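Putative oxidoreductase with NAD(P)-binding Rossmann-fold domain (Clostridium difficile, PDB 3UUW) is probably an NAD(P)-dependent oxidoreductase of the Gfo/Idh/MocA family, of unknown substrate, pairing a Rossmann-fold nucleotide-binding domain with a second, sheet-built domain. Local coordinates at residues Q19-P24 / K267-I272; H92-K97 / N274-C279; N125-P130 / G290-K295; D166-V171 / V201-K206. All coordinates share one frame; numbering follows the deposited sequence.

Contact 1 of 4, residues Q19-P24 / K267-I272; sequences QKAYLP and KGFEDI
Phe269 meets a methyl group with one face and a second ring with its edge. Ala21 CB sits over the middle of that face, 3.9 Å from the phenyl centroid, a CH-pi contact for which a one-carbon side chain suits the close approach of the backbones. The edge is turned toward the face of Tyr22 in an offset edge-to-face pair, centroids 5.4 Å apart and planes at 81°, with Phe269 CD1 3.6 Å from Tyr22 CZ. The Tyr22 hydroxyl lies near the phenyl plane, OH 3.4 Å from Phe269 CE1. On the side of the methyl, beyond the rim, Ala21 O comes within 3.5 Å of Phe269 CB and has no hydrogen-bond partner in the model. Phe269 CG lies beside its backbone N (chi1 -70°), directing the ring at helix 16-26.

Farther out, Tyr22 OH is hydrogen-bonded to Tyr94 and Asp96, and its ring stacks on His73; these probably help to hold it. Gly268, at positive phi, N-caps helix 269-281, where a CB would jam against the preceding carbonyl oxygen. Helix 16-26 follows the turn with Gly13 and Gly15 and carries Ala18 in its first turn, consistent with the GxGxxA pattern of a Rossmann strand-turn-helix unit.

Contact 2 of 4, residues H92-K97 / N274-C279; sequences HVYVDK and NHFIDC
This is a buried aromatic contact between a sheet and a helix: Phe276 of helix 269-281 lies against strand 92-95 of the parallel Rossmann sheet, the two segments running nearly antiparallel with axes 10.0 Å apart. Tyr94 CB stands over the centre of the phenyl ring, 3.6 Å from its centroid and almost on the ring normal. Beyond that CH-pi contact, the tyrosine ring turns its edge toward the face of the phenyl ring, an edge-to-face pair with centroids 5.7 Å apart and planes at 69°. Tyr94 CG is anti to the backbone N (chi1 175°), which sets the ring beside the phenyl, its end leading away from the helix segment to where the hydroxyl reaches Tyr22. The far end of Phe276 pushes up to the strand backbone, CZ lying 3.4 Å from Tyr94 N and 3.9 Å from His92 CB. Phenylalanine suits this place because it is long enough to reach the strand and flat enough to lie beneath a CB. Phe71, Cys69 and Met121 from the neighbouring strands also pack against it. His92 touches with CB, its ring leading away to where ND1 is hydrogen-bonded to Asn119 N. Dispersion and weak CH-pi attraction therefore carry the contact, while the polar ends of Tyr94 and His92 find their partners beyond it.

Contact 3 of 4, residues N125-P130 / G290-K295; sequences NRRFCP and GEECIK
Arg127 leaves its backbone with CG anti to the carbonyl carbon and then runs extended from CG to NE, a straight reach toward Glu292, whose own chain folds at chi2 to present its carboxylate. The result is a salt-bridge network of Arg127, Glu292 and Lys295, joining the 3-10 segment 125-128, which follows the last strand of the Rossmann sheet, to the loop that leads into helix 295-305. A long side chain is needed here, because the nearest CA atoms, those of Arg127 and Glu292, are 11.2 Å apart.

The guanidinium uses both terminal nitrogens on one oxygen. NH1 gives the shorter bond to Glu292 OE1, 2.8 Å but markedly bent, with an N-H...O angle of 139°, and NH2 adds a weak one of 3.1 Å to the same atom. This is a fork on a single oxygen, and the guanidinium and carboxylate planes stand 80° apart, unlike the flat pairing in which two nitrogens face two oxygens. The other oxygen of Glu292 is taken by Lys295, three residues along the chain. One carboxylate thus lies between two cations, which would probably favour its ionised form.

Arg127 is also held by Asp173 of helix 160-179, which takes NH2 in a second salt bridge, and Trp177 of that helix and Ile288 pack against the side chain. A glycerol, probably from the crystallisation liquor, is hydrogen-bonded to Arg127 O. Arg127 NH1 meets Glu292 OE1 from the anti side, 31° out of the carboxylate plane, whereas Lys295 NZ, 3.1 Å from Glu292 OE2, comes from the syn side, also out of that plane.

Contact 4 of 4, residues D166-V171 / V201-K206; sequences DDYIHV and VSHKLK
Tyr168 reaches from helix 160-179 to strand 198-206 and is met there by two side chains, one on its face and one at its hydroxyl. Its CG is anti to the backbone N (chi1 -168°), which sends the ring outward from the helix until OH lies 2.7 Å from His203 ND1. Either atom of this hydrogen bond could be the donor. The imidazole meets the phenol rim to rim, with neither ring over the other and the planes at 37°.

Val201 supplies the apolar half. Its CG1 lies between the backbone N and the carbonyl carbon (chi1 60°), and from there it covers the middle of the tyrosine face, 3.6 Å from the centroid. CG2 settles farther along the ring, 3.8 Å from Tyr168 CE2. A branched residue thus covers the ring while the histidine, two positions on along the strand, bonds to its polar end, as Thr214 also does.

NE2 of His203 is hydrogen-bonded to Glu188 OE1, so the chain of polar groups crosses three adjacent strands, 184-192, 198-206 and 211-217. The helix segment runs in roughly the same N-to-C direction as the strand segment, packed on the mixed sheet of the second domain, while Leu300 and Ile303 of helix 295-305 touch Tyr168 and His203 respectively.

How the contacts relate
Contacts 1, 2 and 4 are buried; contact 3, nearest the centre of the chain, is only partly so. Contacts 1 and 2 share helix 269-281, which applies one phenylalanine to helix 16-26 and another to strand 92-95, and they also meet where Ile272 CG2 packs on Tyr94 OH (3.4 Å). Both are aromatic across their segments. Contact 3 is ionic and joins loops, but its Phe128 packs on Ile272 and His275 of the same helix. Contact 4 lies in the second domain and mixes apolar cover with a hydrogen bond. Lys97, in salt bridge with Asp166, links it to contact 2, although their centres are about 24 Å apart.

Contact 1 of 4, residues Q19-P24 / K267-I272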
loop_
_atom_site.group_PDB
_atom_site.type_symbol
_atom_site.label_atom_id
_atom_site.label_comp_id
_atom_site.label_asym_id
_atom_site.label_seq_id
_atom_site.Cartn_x
_atom_site.Cartn_y
_atom_site.Cartn_z
ATOM N N GLN A 19 26.218 -17.319 10.214
ATOM C CA GLN A 19 26.531 -16.982 8.824
ATOM C C GLN A 19 25.676 -15.868 8.241
ATOM O O GLN A 19 26.170 -15.094 7.417
ATOM C CB GLN A 19 26.461 -18.229 7.937
ATOM C CG GLN A 19 27.628 -19.173 8.200
ATOM C CD GLN A 19 27.609 -20.351 7.283
ATOM O OE1 GLN A 19 27.602 -20.200 6.057
ATOM N NE2 GLN A 19 27.561 -21.527 7.856
ATOM N N LYS A 20 24.410 -15.773 8.631
ATOM C CA LYS A 20 23.541 -14.759 8.030
ATOM C C LYS A 20 23.309 -13.503 8.874
ATOM O O LYS A 20 23.059 -12.443 8.299
ATOM C CB LYS A 20 22.178 -15.362 7.637
ATOM C CG LYS A 20 21.234 -15.604 8.782
ATOM C CD LYS A 20 19.931 -16.205 8.271
ATOM C CE LYS A 20 18.960 -16.453 9.394
ATOM N NZ LYS A 20 17.695 -17.025 8.883
ATOM N N ALA A 21 23.392 -13.626 10.206
ATOM C CA ALA A 21 23.034 -12.522 11.144
ATOM C C ALA A 21 24.183 -11.862 11.866
ATOM O O ALA A 21 24.002 -10.737 12.408
ATOM C CB ALA A 21 22.034 -13.029 12.190
ATOM N N TYR A 22 25.343 -12.539 11.931
ATOM C CA TYR A 22 26.499 -12.027 12.681
ATOM C C TYR A 22 27.774 -11.847 11.887
ATOM O O TYR A 22 28.339 -10.735 11.898
ATOM C CB TYR A 22 26.741 -12.865 13.931
ATOM C CG TYR A 22 25.595 -12.744 14.890
ATOM C CD1 TYR A 22 25.492 -11.644 15.729
ATOM C CD2 TYR A 22 24.561 -13.673 14.897
ATOM C CE1 TYR A 22 24.424 -11.509 16.616
ATOM C CE2 TYR A 22 23.480 -13.549 15.770
ATOM C CZ TYR A 22 23.409 -12.464 16.613
ATOM O OH TYR A 22 22.348 -12.324 17.492
ATOM N N LEU A 23 28.225 -12.899 11.190
ATOM C CA LEU A 23 29.447 -12.826 10.386
ATOM C C LEU A 23 29.430 -11.641 9.425
ATOM O O LEU A 23 30.445 -10.915 9.337
ATOM C CB LEU A 23 29.734 -14.161 9.672
ATOM C CG LEU A 23 30.357 -15.226 10.581
ATOM C CD1 LEU A 23 30.287 -16.617 9.990
ATOM C CD2 LEU A 23 31.811 -14.835 10.945
ATOM N N PRO A 24 28.284 -11.386 8.749
ATOM C CA PRO A 24 28.344 -10.267 7.797
ATOM C C PRO A 24 28.672 -8.913 8.416
ATOM O O PRO A 24 29.207 -8.046 7.733
ATOM C CB PRO A 24 26.951 -10.271 7.166
ATOM C CG PRO A 24 26.531 -11.725 7.238
ATOM C CD PRO A 24 27.013 -12.137 8.603
ATOM N N LYS A 267 17.262 -5.082 11.238
ATOM C CA LYS A 267 16.701 -6.018 12.212
ATOM C C LYS A 267 17.242 -5.818 13.613
ATOM O O LYS A 267 16.710 -6.395 14.561
ATOM C CB LYS A 267 16.945 -7.439 11.765
ATOM C CG LYS A 267 16.282 -7.801 10.430
ATOM C CD LYS A 267 16.782 -9.143 9.972
ATOM C CE LYS A 267 16.437 -9.492 8.532
ATOM N NZ LYS A 267 14.965 -9.390 8.244
ATOM N N GLY A 268 18.266 -4.978 13.773
ATOM C CA GLY A 268 18.825 -4.720 15.099
ATOM C C GLY A 268 20.097 -5.503 15.423
ATOM O O GLY A 268 20.721 -5.274 16.452
ATOM N N PHE A 269 20.485 -6.430 14.553
ATOM C CA PHE A 269 21.686 -7.233 14.804
ATOM C C PHE A 269 22.950 -6.376 14.804
ATOM O O PHE A 269 23.872 -6.626 15.574
ATOM C CB PHE A 269 21.824 -8.360 13.791
ATOM C CG PHE A 269 20.808 -9.437 13.954
ATOM C CD1 PHE A 269 20.915 -10.340 15.015
ATOM C CD2 PHE A 269 19.723 -9.540 13.103
ATOM C CE1 PHE A 269 19.992 -11.338 15.184
ATOM C CE2 PHE A 269 18.773 -10.532 13.266
ATOM C CZ PHE A 269 18.892 -11.442 14.313
ATOM N N GLU A 270 23.016 -5.389 13.912
ATOM C CA GLU A 270 24.177 -4.536 13.850
ATOM C C GLU A 270 24.348 -3.724 15.133
ATOM O O GLU A 270 25.431 -3.712 15.742
ATOM C CB GLU A 270 24.126 -3.636 12.584
ATOM C CG GLU A 270 25.299 -2.725 12.458
ATOM C CD GLU A 270 25.428 -2.080 11.084
ATOM O OE1 GLU A 270 26.017 -0.997 11.006
ATOM O OE2 GLU A 270 24.982 -2.671 10.092
ATOM N N ASP A 271 23.279 -3.105 15.593
ATOM C CA ASP A 271 23.396 -2.252 16.759
ATOM C C ASP A 271 23.583 -3.052 18.048
ATOM O O ASP A 271 24.348 -2.630 18.923
ATOM C CB ASP A 271 22.239 -1.291 16.830
ATOM C CG ASP A 271 22.300 -0.251 15.705
ATOM O OD1 ASP A 271 23.435 0.147 15.314
ATOM O OD2 ASP A 271 21.237 0.140 15.206
ATOM N N ILE A 272 22.938 -4.212 18.145
ATOM C CA ILE A 272 23.075 -4.999 19.373
ATOM C C ILE A 272 24.508 -5.529 19.494
ATOM O O ILE A 272 25.084 -5.538 20.581
ATOM C CB ILE A 272 22.037 -6.138 19.506
ATOM C CG1 ILE A 272 21.983 -6.608 20.967
ATOM C CG2 ILE A 272 22.308 -7.331 18.527
ATOM C CD1 ILE A 272 20.866 -7.604 21.239
#

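Contact 2 of 4, residues H92-K97 / N274-C279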
loop_
_atom_site.group_PDB
_atom_site.type_symbol
_atom_site.label_atom_id
_atom_site.label_comp_id
_atom_site.label_asym_id
_atom_site.label_seq_id
_atom_site.Cartn_x
_atom_site.Cartn_y
_atom_site.Cartn_z
ATOM N N HIS A 92 33.791 -12.224 28.316
ATOM C CA HIS A 92 32.412 -11.734 28.207
ATOM C C HIS A 92 31.728 -12.578 27.153
ATOM O O HIS A 92 32.372 -13.060 26.201
ATOM C CB HIS A 92 32.354 -10.286 27.745
ATOM C CG HIS A 92 33.128 -9.337 28.595
ATOM N ND1 HIS A 92 32.608 -8.757 29.733
ATOM C CD2 HIS A 92 34.383 -8.860 28.471
ATOM C CE1 HIS A 92 33.509 -7.955 30.264
ATOM N NE2 HIS A 92 34.596 -7.998 29.520
ATOM N N VAL A 93 30.418 -12.763 27.283
ATOM C CA VAL A 93 29.707 -13.636 26.357
ATOM C C VAL A 93 28.433 -13.021 25.829
ATOM O O VAL A 93 27.616 -12.517 26.601
ATOM C CB VAL A 93 29.350 -14.952 27.031
ATOM C CG1 VAL A 93 28.532 -15.862 26.070
ATOM C CG2 VAL A 93 30.622 -15.657 27.484
ATOM N N TYR A 94 28.332 -12.975 24.508
ATOM C CA TYR A 94 27.079 -12.679 23.820
ATOM C C TYR A 94 26.536 -13.998 23.282
ATOM O O TYR A 94 27.253 -14.749 22.612
ATOM C CB TYR A 94 27.304 -11.710 22.669
ATOM C CG TYR A 94 26.082 -11.420 21.820
ATOM C CD1 TYR A 94 25.633 -12.331 20.832
ATOM C CD2 TYR A 94 25.356 -10.237 21.999
ATOM C CE1 TYR A 94 24.508 -12.051 20.056
ATOM C CE2 TYR A 94 24.237 -9.953 21.228
ATOM C CZ TYR A 94 23.815 -10.862 20.263
ATOM O OH TYR A 94 22.701 -10.546 19.502
ATOM N N VAL A 95 25.276 -14.301 23.570
ATOM C CA VAL A 95 24.674 -15.571 23.118
ATOM C C VAL A 95 23.280 -15.311 22.539
ATOM O O VAL A 95 22.547 -14.443 23.014
ATOM C CB VAL A 95 24.620 -16.616 24.301
ATOM C CG1 VAL A 95 23.672 -16.135 25.410
ATOM C CG2 VAL A 95 24.201 -17.944 23.830
ATOM N N ASP A 96 22.915 -16.059 21.501
ATOM C CA ASP A 96 21.544 -15.995 21.000
ATOM C C ASP A 96 20.562 -16.504 22.042
ATOM O O ASP A 96 20.925 -17.286 22.945
ATOM C CB ASP A 96 21.392 -16.771 19.712
ATOM C CG ASP A 96 21.938 -15.999 18.539
ATOM O OD1 ASP A 96 21.456 -14.847 18.286
ATOM O OD2 ASP A 96 22.843 -16.527 17.880
ATOM N N LYS A 97 19.322 -16.040 21.927
ATOM C CA LYS A 97 18.277 -16.444 22.846
ATOM C C LYS A 97 17.910 -17.904 22.620
ATOM O O LYS A 97 18.126 -18.434 21.521
ATOM C CB LYS A 97 17.044 -15.522 22.731
ATOM C CG LYS A 97 16.462 -15.209 21.328
ATOM C CD LYS A 97 15.782 -16.397 20.652
ATOM C CE LYS A 97 16.639 -16.973 19.560
ATOM N NZ LYS A 97 16.088 -18.231 19.011
ATOM N N ASN A 274 27.272 -4.238 18.126
ATOM C CA ASN A 274 28.160 -3.131 18.406
ATOM C C ASN A 274 28.019 -2.606 19.832
ATOM O O ASN A 274 28.992 -2.174 20.448
ATOM C CB ASN A 274 27.990 -2.020 17.383
ATOM C CG ASN A 274 28.528 -2.416 16.002
ATOM O OD1 ASN A 274 29.427 -3.241 15.889
ATOM N ND2 ASN A 274 27.985 -1.802 14.959
ATOM N N HIS A 275 26.809 -2.636 20.367
ATOM C CA HIS A 275 26.572 -2.239 21.720
ATOM C C HIS A 275 27.284 -3.173 22.695
ATOM O O HIS A 275 27.883 -2.712 23.651
ATOM C CB HIS A 275 25.076 -2.205 22.011
ATOM C CG HIS A 275 24.744 -1.657 23.360
ATOM N ND1 HIS A 275 25.151 -0.403 23.770
ATOM C CD2 HIS A 275 24.082 -2.200 24.403
ATOM C CE1 HIS A 275 24.721 -0.188 24.999
ATOM N NE2 HIS A 275 24.063 -1.261 25.403
ATOM N N PHE A 276 27.211 -4.477 22.452
ATOM C CA PHE A 276 27.939 -5.461 23.270
ATOM C C PHE A 276 29.411 -5.081 23.379
ATOM O O PHE A 276 29.979 -5.056 24.471
ATOM C CB PHE A 276 27.781 -6.887 22.680
ATOM C CG PHE A 276 28.535 -7.956 23.419
ATOM C CD1 PHE A 276 28.119 -8.392 24.681
ATOM C CD2 PHE A 276 29.654 -8.547 22.852
ATOM C CE1 PHE A 276 28.830 -9.392 25.362
ATOM C CE2 PHE A 276 30.343 -9.552 23.524
ATOM C CZ PHE A 276 29.922 -9.967 24.775
ATOM N N ILE A 277 30.033 -4.778 22.249
ATOM C CA ILE A 277 31.439 -4.388 22.241
ATOM C C ILE A 277 31.664 -3.050 22.949
ATOM O O ILE A 277 32.598 -2.915 23.730
ATOM C CB ILE A 277 31.962 -4.317 20.803
ATOM C CG1 ILE A 277 31.885 -5.678 20.120
ATOM C CG2 ILE A 277 33.390 -3.762 20.734
ATOM C CD1 ILE A 277 32.815 -6.747 20.721
ATOM N N ASP A 278 30.814 -2.074 22.665
ATOM C CA ASP A 278 30.944 -0.735 23.282
ATOM C C ASP A 278 30.892 -0.809 24.792
ATOM O O ASP A 278 31.629 -0.110 25.478
ATOM C CB ASP A 278 29.845 0.217 22.783
ATOM C CG ASP A 278 30.078 0.710 21.358
ATOM O OD1 ASP A 278 31.206 0.602 20.852
ATOM O OD2 ASP A 278 29.116 1.227 20.754
ATOM N N CYS A 279 30.028 -1.663 25.316
ATOM C CA CYS A 279 29.888 -1.812 26.764
ATOM C C CYS A 279 31.155 -2.379 27.400
ATOM O O CYS A 279 31.537 -1.975 28.516
ATOM C CB CYS A 279 28.664 -2.649 27.113
ATOM S SG CYS A 279 27.102 -1.781 26.837
#

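Contact 3 of 4, residues N125-P130 / G290-K295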
loop_
_atom_site.group_PDB
_atom_site.type_symbol
_atom_site.label_atom_id
_atom_site.label_comp_id
_atom_site.label_asym_id
_atom_site.label_seq_id
_atom_site.Cartn_x
_atom_site.Cartn_y
_atom_site.Cartn_z
ATOM N N ASN A 125 17.637 -9.043 19.534
ATOM C CA ASN A 125 17.902 -8.007 18.540
ATOM C C ASN A 125 16.784 -6.984 18.350
ATOM O O ASN A 125 17.050 -5.823 18.020
ATOM C CB ASN A 125 18.291 -8.622 17.189
ATOM C CG ASN A 125 17.237 -9.545 16.669
ATOM O OD1 ASN A 125 17.032 -10.625 17.233
ATOM N ND2 ASN A 125 16.514 -9.116 15.628
ATOM N N ARG A 126 15.537 -7.397 18.571
ATOM C CA ARG A 126 14.408 -6.502 18.358
ATOM C C ARG A 126 14.459 -5.260 19.259
ATOM O O ARG A 126 13.971 -4.209 18.871
ATOM C CB ARG A 126 13.095 -7.280 18.463
ATOM C CG ARG A 126 12.876 -8.178 17.302
ATOM C CD ARG A 126 11.867 -9.248 17.595
ATOM N NE ARG A 126 11.623 -10.025 16.397
ATOM C CZ ARG A 126 12.479 -10.887 15.875
ATOM N NH1 ARG A 126 13.640 -11.151 16.469
ATOM N NH2 ARG A 126 12.162 -11.517 14.742
ATOM N N ARG A 127 15.090 -5.367 20.435
ATOM C CA ARG A 127 15.267 -4.204 21.312
ATOM C C ARG A 127 16.172 -3.128 20.693
ATOM O O ARG A 127 16.226 -1.983 21.177
ATOM C CB ARG A 127 15.813 -4.626 22.663
ATOM C CG ARG A 127 14.975 -5.617 23.418
ATOM C CD ARG A 127 15.408 -5.603 24.867
ATOM N NE ARG A 127 14.903 -6.716 25.655
ATOM C CZ ARG A 127 15.029 -6.808 26.979
ATOM N NH1 ARG A 127 15.554 -5.812 27.683
ATOM N NH2 ARG A 127 14.576 -7.880 27.615
ATOM N N PHE A 128 16.894 -3.501 19.632
ATOM C CA PHE A 128 17.791 -2.605 18.917
ATOM C C PHE A 128 17.355 -2.347 17.475
ATOM O O PHE A 128 18.065 -1.684 16.706
ATOM C CB PHE A 128 19.225 -3.163 18.942
ATOM C CG PHE A 128 19.867 -3.091 20.286
ATOM C CD1 PHE A 128 19.557 -4.018 21.260
ATOM C CD2 PHE A 128 20.745 -2.073 20.599
ATOM C CE1 PHE A 128 20.123 -3.948 22.500
ATOM C CE2 PHE A 128 21.316 -2.003 21.847
ATOM C CZ PHE A 128 21.000 -2.943 22.794
ATOM N N CYS A 129 16.196 -2.894 17.101
ATOM C CA CYS A 129 15.629 -2.662 15.782
ATOM C C CYS A 129 15.360 -1.151 15.676
ATOM O O CYS A 129 14.603 -0.599 16.447
ATOM C CB CYS A 129 14.364 -3.503 15.610
ATOM S SG CYS A 129 13.364 -3.061 14.176
ATOM N N PRO A 130 15.974 -0.483 14.706
ATOM C CA PRO A 130 15.826 0.979 14.673
ATOM C C PRO A 130 14.367 1.457 14.609
ATOM O O PRO A 130 14.019 2.387 15.327
ATOM C CB PRO A 130 16.600 1.375 13.422
ATOM C CG PRO A 130 17.697 0.354 13.375
ATOM C CD PRO A 130 17.041 -0.932 13.786
ATOM N N GLY A 290 21.109 -9.569 33.554
ATOM C CA GLY A 290 20.363 -10.049 34.697
ATOM C C GLY A 290 18.987 -10.536 34.319
ATOM O O GLY A 290 18.834 -11.296 33.372
ATOM N N GLU A 291 17.969 -10.127 35.072
ATOM C CA GLU A 291 16.610 -10.605 34.830
ATOM C C GLU A 291 16.127 -10.282 33.426
ATOM O O GLU A 291 15.300 -11.005 32.870
ATOM C CB GLU A 291 15.644 -10.034 35.874
ATOM C CG GLU A 291 14.175 -10.475 35.743
ATOM C CD GLU A 291 13.951 -11.991 35.831
ATOM O OE1 GLU A 291 14.824 -12.728 36.376
ATOM O OE2 GLU A 291 12.863 -12.435 35.383
ATOM N N GLU A 292 16.667 -9.233 32.823
ATOM C CA GLU A 292 16.291 -8.897 31.444
ATOM C C GLU A 292 16.614 -10.036 30.470
ATOM O O GLU A 292 15.923 -10.213 29.469
ATOM C CB GLU A 292 16.959 -7.595 30.986
ATOM C CG GLU A 292 16.429 -6.375 31.703
ATOM C CD GLU A 292 14.953 -6.134 31.412
ATOM O OE1 GLU A 292 14.527 -6.380 30.273
ATOM O OE2 GLU A 292 14.217 -5.697 32.326
ATOM N N CYS A 293 17.641 -10.828 30.773
ATOM C CA CYS A 293 18.042 -11.943 29.911
ATOM C C CYS A 293 17.050 -13.105 29.930
ATOM O O CYS A 293 17.040 -13.912 29.007
ATOM C CB CYS A 293 19.412 -12.521 30.347
ATOM S SG CYS A 293 20.813 -11.422 30.061
ATOM N N ILE A 294 16.244 -13.195 30.994
ATOM C CA ILE A 294 15.436 -14.388 31.243
ATOM C C ILE A 294 13.979 -14.113 31.567
ATOM O O ILE A 294 13.226 -15.046 31.747
ATOM C CB ILE A 294 16.064 -15.236 32.407
ATOM C CG1 ILE A 294 16.331 -14.370 33.655
ATOM C CG2 ILE A 294 17.349 -15.864 31.932
ATOM C CD1 ILE A 294 16.819 -15.179 34.892
ATOM N N LYS A 295 13.565 -12.843 31.605
ATOM C CA LYS A 295 12.195 -12.562 32.030
ATOM C C LYS A 295 11.144 -13.073 31.044
ATOM O O LYS A 295 10.109 -13.568 31.470
ATOM C CB LYS A 295 11.984 -11.098 32.374
ATOM C CG LYS A 295 12.086 -10.115 31.316
ATOM C CD LYS A 295 11.606 -8.772 31.959
ATOM C CE LYS A 295 11.579 -7.640 31.027
ATOM N NZ LYS A 295 11.245 -6.390 31.793
#

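Contact 4 of 4, residues D166-V171 / V201-K206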
loop_
_atom_site.group_PDB
_atom_site.type_symbol
_atom_site.label_atom_id
_atom_site.label_comp_id
_atom_site.label_asym_id
_atom_site.label_seq_id
_atom_site.Cartn_x
_atom_site.Cartn_y
_atom_site.Cartn_z
ATOM N N ASP A 166 12.098 -20.807 21.500
ATOM C CA ASP A 166 12.985 -20.490 20.380
ATOM C C ASP A 166 12.515 -19.305 19.546
ATOM O O ASP A 166 13.336 -18.525 19.064
ATOM C CB ASP A 166 13.095 -21.714 19.466
ATOM C CG ASP A 166 14.164 -21.566 18.403
ATOM O OD1 ASP A 166 15.312 -21.193 18.745
ATOM O OD2 ASP A 166 13.861 -21.857 17.223
ATOM N N ASP A 167 11.201 -19.175 19.363
ATOM C CA ASP A 167 10.672 -18.148 18.476
ATOM C C ASP A 167 9.624 -17.235 19.098
ATOM O O ASP A 167 9.721 -16.020 18.966
ATOM C CB ASP A 167 10.128 -18.778 17.209
ATOM C CG ASP A 167 10.050 -17.786 16.048
ATOM O OD1 ASP A 167 10.482 -16.616 16.200
ATOM O OD2 ASP A 167 9.550 -18.176 14.974
ATOM N N TYR A 168 8.633 -17.789 19.792
ATOM C CA TYR A 168 7.628 -16.941 20.435
ATOM C C TYR A 168 8.276 -16.027 21.474
ATOM O O TYR A 168 7.735 -14.969 21.796
ATOM C CB TYR A 168 6.560 -17.776 21.101
ATOM C CG TYR A 168 5.315 -17.049 21.564
ATOM C CD1 TYR A 168 4.582 -16.225 20.702
ATOM C CD2 TYR A 168 4.813 -17.268 22.821
ATOM C CE1 TYR A 168 3.394 -15.594 21.129
ATOM C CE2 TYR A 168 3.625 -16.629 23.269
ATOM C CZ TYR A 168 2.915 -15.817 22.409
ATOM O OH TYR A 168 1.738 -15.231 22.854
ATOM N N ILE A 169 9.448 -16.424 21.958
ATOM C CA ILE A 169 10.180 -15.637 22.944
ATOM C C ILE A 169 10.463 -14.236 22.407
ATOM O O ILE A 169 10.506 -13.272 23.181
ATOM C CB ILE A 169 11.495 -16.346 23.390
ATOM C CG1 ILE A 169 12.065 -15.711 24.666
ATOM C CG2 ILE A 169 12.538 -16.333 22.258
ATOM C CD1 ILE A 169 13.211 -16.526 25.257
ATOM N N HIS A 170 10.671 -14.113 21.098
ATOM C CA HIS A 170 10.890 -12.791 20.507
ATOM C C HIS A 170 9.678 -11.884 20.643
ATOM O O HIS A 170 9.827 -10.688 20.902
ATOM C CB HIS A 170 11.260 -12.876 19.030
ATOM C CG HIS A 170 12.659 -13.322 18.783
ATOM N ND1 HIS A 170 13.760 -12.622 19.233
ATOM C CD2 HIS A 170 13.141 -14.378 18.086
ATOM C CE1 HIS A 170 14.860 -13.243 18.844
ATOM N NE2 HIS A 170 14.511 -14.308 18.137
ATOM N N VAL A 171 8.495 -12.458 20.473
ATOM C CA VAL A 171 7.241 -11.723 20.606
ATOM C C VAL A 171 7.042 -11.262 22.061
ATOM O O VAL A 171 6.761 -10.073 22.339
ATOM C CB VAL A 171 6.054 -12.580 20.085
ATOM C CG1 VAL A 171 4.726 -11.853 20.299
ATOM C CG2 VAL A 171 6.236 -12.906 18.599
ATOM N N VAL A 201 -0.498 -19.658 18.897
ATOM C CA VAL A 201 -0.462 -19.236 20.283
ATOM C C VAL A 201 -0.756 -17.757 20.340
ATOM O O VAL A 201 -0.332 -16.998 19.473
ATOM C CB VAL A 201 0.897 -19.541 20.967
ATOM C CG1 VAL A 201 2.031 -18.830 20.273
ATOM C CG2 VAL A 201 0.877 -19.161 22.465
ATOM N N SER A 202 -1.477 -17.361 21.373
ATOM C CA SER A 202 -1.782 -15.964 21.600
ATOM C C SER A 202 -1.976 -15.706 23.075
ATOM O O SER A 202 -2.414 -16.589 23.817
ATOM C CB SER A 202 -3.032 -15.560 20.828
ATOM O OG SER A 202 -3.403 -14.240 21.159
ATOM N N HIS A 203 -1.627 -14.492 23.490
ATOM C CA HIS A 203 -1.808 -14.046 24.865
ATOM C C HIS A 203 -2.256 -12.619 24.919
ATOM O O HIS A 203 -2.017 -11.840 24.001
ATOM C CB HIS A 203 -0.530 -14.191 25.665
ATOM C CG HIS A 203 -0.179 -15.611 25.929
ATOM N ND1 HIS A 203 0.599 -16.354 25.071
ATOM C CD2 HIS A 203 -0.577 -16.449 26.905
ATOM C CE1 HIS A 203 0.699 -17.587 25.538
ATOM N NE2 HIS A 203 -0.027 -17.678 26.636
ATOM N N LYS A 204 -2.951 -12.302 25.993
ATOM C CA LYS A 204 -3.209 -10.930 26.334
ATOM C C LYS A 204 -2.419 -10.674 27.615
ATOM O O LYS A 204 -2.626 -11.371 28.651
ATOM C CB LYS A 204 -4.689 -10.672 26.533
ATOM C CG LYS A 204 -4.992 -9.218 26.860
ATOM C CD LYS A 204 -6.489 -8.995 27.055
ATOM C CE LYS A 204 -7.223 -8.884 25.742
ATOM N NZ LYS A 204 -6.887 -7.574 25.080
ATOM N N LEU A 205 -1.539 -9.669 27.565
ATOM C CA LEU A 205 -0.706 -9.267 28.679
ATOM C C LEU A 205 -1.225 -7.932 29.207
ATOM O O LEU A 205 -1.122 -6.893 28.540
ATOM C CB LEU A 205 0.772 -9.173 28.272
ATOM C CG LEU A 205 1.349 -10.427 27.602
ATOM C CD1 LEU A 205 2.790 -10.143 27.190
ATOM C CD2 LEU A 205 1.254 -11.686 28.474
ATOM N N LYS A 206 -1.789 -7.971 30.407
ATOM C CA LYS A 206 -2.419 -6.799 30.995
ATOM C C LYS A 206 -1.524 -5.989 31.927
ATOM O O LYS A 206 -1.012 -6.518 32.915
ATOM C CB LYS A 206 -3.665 -7.244 31.764
ATOM C CG LYS A 206 -4.505 -6.095 32.314
ATOM C CD LYS A 206 -5.721 -6.594 33.056
ATOM C CE LYS A 206 -6.632 -5.434 33.455
ATOM N NZ LYS A 206 -7.056 -4.637 32.251
#